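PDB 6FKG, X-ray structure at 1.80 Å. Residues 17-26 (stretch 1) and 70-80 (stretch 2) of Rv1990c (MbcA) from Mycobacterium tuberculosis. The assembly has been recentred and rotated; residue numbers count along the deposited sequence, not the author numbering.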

# COMPACT_ATOMS: atom_id res chain seq x y z
N GLU C 17 3.58 28.71 25.40
CA GLU C 17 3.52 29.24 26.74
C GLU C 17 2.15 29.85 27.02
O GLU C 17 1.65 29.78 28.15
N ARG C 18 1.54 30.45 26.00
CA ARG C 18 0.22 31.05 26.18
C ARG C 18 -0.82 29.99 26.52
O ARG C 18 -1.79 30.26 27.23
N LEU C 19 -0.61 28.77 26.03
CA LEU C 19 -1.52 27.67 26.30
C LEU C 19 -1.16 26.95 27.61
O LEU C 19 -1.96 26.18 28.15
N GLY C 20 0.04 27.20 28.11
CA GLY C 20 0.46 26.65 29.39
C GLY C 20 0.90 25.20 29.36
O GLY C 20 0.90 24.52 30.39
N LEU C 21 1.27 24.70 28.18
CA LEU C 21 1.74 23.33 28.07
C LEU C 21 3.08 23.16 28.78
O LEU C 21 3.90 24.07 28.83
N THR C 22 3.28 21.98 29.35
CA THR C 22 4.59 21.63 29.90
C THR C 22 5.44 21.08 28.77
O THR C 22 4.91 20.62 27.77
N TYR C 23 6.76 21.11 28.93
CA TYR C 23 7.64 20.55 27.90
C TYR C 23 7.46 19.03 27.80
O TYR C 23 7.74 18.44 26.76
N GLU C 24 7.01 18.39 28.87
CA GLU C 24 6.70 16.96 28.79
C GLU C 24 5.50 16.73 27.89
O GLU C 24 5.50 15.80 27.08
N GLU C 25 4.48 17.58 28.02
CA GLU C 25 3.30 17.47 27.16
C GLU C 25 3.68 17.74 25.71
O GLU C 25 3.26 17.01 24.82
N VAL C 26 4.45 18.79 25.50
CA VAL C 26 4.88 19.11 24.14
C VAL C 26 5.73 17.99 23.57
O VAL C 26 5.52 17.57 22.45
N PRO C 70 -10.71 30.32 26.89
CA PRO C 70 -9.66 30.98 27.67
C PRO C 70 -8.58 29.96 28.04
O PRO C 70 -8.81 28.75 27.95
N ARG C 71 -7.42 30.47 28.44
CA ARG C 71 -6.22 29.67 28.72
C ARG C 71 -6.44 28.36 29.50
O ARG C 71 -6.09 27.28 29.01
N ASP C 72 -6.99 28.45 30.70
CA ASP C 72 -7.10 27.26 31.54
C ASP C 72 -7.96 26.18 30.87
O ASP C 72 -7.60 25.00 30.87
N GLN C 73 -9.08 26.59 30.28
CA GLN C 73 -9.98 25.64 29.63
C GLN C 73 -9.40 25.13 28.31
O GLN C 73 -9.63 24.00 27.91
N ALA C 74 -8.63 25.98 27.64
CA ALA C 74 -7.97 25.59 26.41
C ALA C 74 -7.00 24.46 26.71
O ALA C 74 -6.94 23.46 26.00
N ASN C 75 -6.27 24.62 27.80
CA ASN C 75 -5.31 23.62 28.21
C ASN C 75 -5.98 22.26 28.49
O ASN C 75 -5.58 21.24 27.95
N VAL C 76 -7.01 22.26 29.33
CA VAL C 76 -7.78 21.06 29.61
C VAL C 76 -8.35 20.43 28.33
O VAL C 76 -8.34 19.20 28.14
N TRP C 77 -8.86 21.27 27.45
CA TRP C 77 -9.47 20.81 26.19
C TRP C 77 -8.51 19.98 25.33
O TRP C 77 -8.92 19.00 24.70
N MET C 78 -7.24 20.37 25.32
CA MET C 78 -6.24 19.65 24.53
C MET C 78 -6.13 18.20 24.97
O MET C 78 -5.85 17.33 24.14
N PHE C 79 -6.40 17.93 26.25
CA PHE C 79 -6.18 16.58 26.78
C PHE C 79 -7.47 15.86 27.17
O PHE C 79 -7.44 14.82 27.83
N SER C 80 -8.59 16.42 26.74
CA SER C 80 -9.88 15.83 27.05
C SER C 80 -10.42 15.07 25.86
O SER C 80 -10.50 15.64 24.76

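Leu19 anchors the contact between the end of one helix and the helix of stretch 2. Its CA-to-CB bond points away from stretch 2, yet the t, p rotamer carries the end of the side chain back: CD1 lies 3.6 Å from Ala74 CB, and CD2 lies 4.0 Å from Met78 CG. Ala74 and Met78 sit one helical turn apart and both point toward stretch 1, the small methyl admitting the leucine closely and the m, m, m methionine extending the apolar surface. Next along, Leu21 starts sideways and, as m, t, brings CD2 to 3.8 Å from CE2 of Phe79, meeting the ring at its edge. Phe79, chi1 m, points toward stretch 1 and also receives Glu25, whose carboxylate carbon CD approaches CZ of Phe79 at 3.5 Å.

The polar edge begins at Asn75. Its t rotamer turns the amide to the chain leaving the helix, where ND2 donates to Leu19 O at 3.1 Å, nearly linear at 168°. Water 1 accepts from Asn75 ND2 (2.9 Å) and lies 2.6 Å from Gly20 O and 2.8 Å from Glu25 OE1; water 2 lies 2.6 Å from Asn75 OD1 and 2.7 Å from Glu25 OE2. Both waters thus link the amide to the carboxylate. Glu25, m, t, is also held locally: Thr22 N donates to Glu25 OE1 (2.9 Å), while Thr22 OG1 caps the helix by accepting from Glu25 N (3.0 Å).

At the outer margin, Arg71 extends all-t through chi3, its CG 3.4 Å from Arg18 O and its NH2 3.3 Å from Gly20 CA. One guanidinium face covers Gly20 N, and NH1 forms a salt bridge with Asp72 OD1 (3.0 Å). Gly20 suits this site twice over: its phi is positive, and an ideal CB would clash with Arg71 NH2 at 2.4 Å.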

# COMPACT_ATOMS: atom_id res chain seq x y z
CB GLU C 17 4.63 30.27 26.96
CG GLU C 17 6.02 29.65 27.00
CD GLU C 17 6.11 28.44 27.93
OE1 GLU C 17 5.63 28.53 29.09
OE2 GLU C 17 6.66 27.39 27.51
CB ARG C 18 -0.19 31.84 24.94
CG ARG C 18 0.50 33.20 24.83
CD ARG C 18 -0.08 34.07 23.72
NE ARG C 18 0.17 33.52 22.39
CZ ARG C 18 1.27 33.74 21.69
NH1 ARG C 18 2.24 34.51 22.18
NH2 ARG C 18 1.41 33.20 20.48
CB LEU C 19 -1.51 26.69 25.13
CG LEU C 19 -2.39 25.44 25.14
CD1 LEU C 19 -3.84 25.80 25.32
CD2 LEU C 19 -2.18 24.68 23.82
CB LEU C 21 1.89 22.92 26.61
CG LEU C 21 0.60 23.01 25.78
CD1 LEU C 21 0.83 22.41 24.40
CD2 LEU C 21 -0.57 22.36 26.49
CB THR C 22 4.48 20.58 30.99
OG1 THR C 22 4.09 19.33 30.41
CG2 THR C 22 3.45 20.99 32.04
CB TYR C 23 9.10 20.92 28.18
CG TYR C 23 9.40 22.37 27.89
CD1 TYR C 23 8.84 23.01 26.79
CD2 TYR C 23 10.23 23.12 28.72
CE1 TYR C 23 9.10 24.33 26.51
CE2 TYR C 23 10.50 24.45 28.45
CZ TYR C 23 9.93 25.05 27.34
OH TYR C 23 10.18 26.37 27.04
CB GLU C 24 6.44 16.35 30.16
CG GLU C 24 7.68 16.27 31.04
CD GLU C 24 8.08 17.65 31.53
OE1 GLU C 24 7.18 18.49 31.67
OE2 GLU C 24 9.29 17.90 31.73
CB GLU C 25 2.20 18.44 27.58
CG GLU C 25 1.42 17.96 28.80
CD GLU C 25 0.69 19.09 29.50
OE1 GLU C 25 0.99 20.27 29.21
OE2 GLU C 25 -0.19 18.80 30.33
CB VAL C 26 5.66 20.42 24.07
CG1 VAL C 26 6.07 20.70 22.62
CG2 VAL C 26 4.81 21.58 24.60
CB PRO C 70 -10.42 31.49 28.91
CG PRO C 70 -11.57 30.56 29.05
CD PRO C 70 -11.97 30.18 27.64
CB ARG C 71 -5.23 30.53 29.49
CG ARG C 71 -3.95 29.80 29.88
CD ARG C 71 -3.19 30.61 30.92
NE ARG C 71 -1.86 30.05 31.15
CZ ARG C 71 -1.63 28.95 31.87
NH1 ARG C 71 -2.64 28.28 32.42
NH2 ARG C 71 -0.38 28.52 32.02
CB ASP C 72 -7.64 27.61 32.92
CG ASP C 72 -6.56 28.20 33.83
OD1 ASP C 72 -5.44 28.45 33.34
OD2 ASP C 72 -6.83 28.41 35.03
CB GLN C 73 -11.36 26.27 29.40
CG GLN C 73 -12.23 26.29 30.70
CD GLN C 73 -11.73 27.28 31.73
OE1 GLN C 73 -11.36 28.41 31.40
NE2 GLN C 73 -11.72 26.87 33.01
CB ALA C 74 -7.25 26.78 25.78
CB ASN C 75 -4.57 24.12 29.44
CG ASN C 75 -3.50 23.16 29.89
OD1 ASN C 75 -3.79 22.09 30.41
ND2 ASN C 75 -2.24 23.56 29.73
CB VAL C 76 -8.96 21.36 30.56
CG1 VAL C 76 -9.86 20.14 30.74
CG2 VAL C 76 -8.44 21.88 31.92
CB TRP C 77 -9.95 22.03 25.40
CG TRP C 77 -10.70 21.76 24.14
CD1 TRP C 77 -12.05 21.58 24.02
CD2 TRP C 77 -10.16 21.71 22.81
NE1 TRP C 77 -12.38 21.40 22.68
CE2 TRP C 77 -11.23 21.47 21.93
CE3 TRP C 77 -8.86 21.82 22.28
CZ2 TRP C 77 -11.06 21.36 20.54
CZ3 TRP C 77 -8.69 21.71 20.90
CH2 TRP C 77 -9.79 21.49 20.05
CB MET C 78 -4.86 20.32 24.63
CG MET C 78 -4.76 21.66 23.95
SD MET C 78 -4.84 21.53 22.16
CE MET C 78 -3.37 20.59 21.81
CB PHE C 79 -5.20 16.64 27.96
CG PHE C 79 -3.93 17.34 27.61
CD1 PHE C 79 -2.98 16.71 26.81
CD2 PHE C 79 -3.70 18.65 28.01
CE1 PHE C 79 -1.82 17.37 26.44
CE2 PHE C 79 -2.54 19.31 27.66
CZ PHE C 79 -1.60 18.67 26.87
CB SER C 80 -10.88 16.90 27.47
OG SER C 80 -10.44 17.60 28.62
O HOH W 1 -0.06 22.18 31.03
O HOH W 2 -2.53 19.90 31.20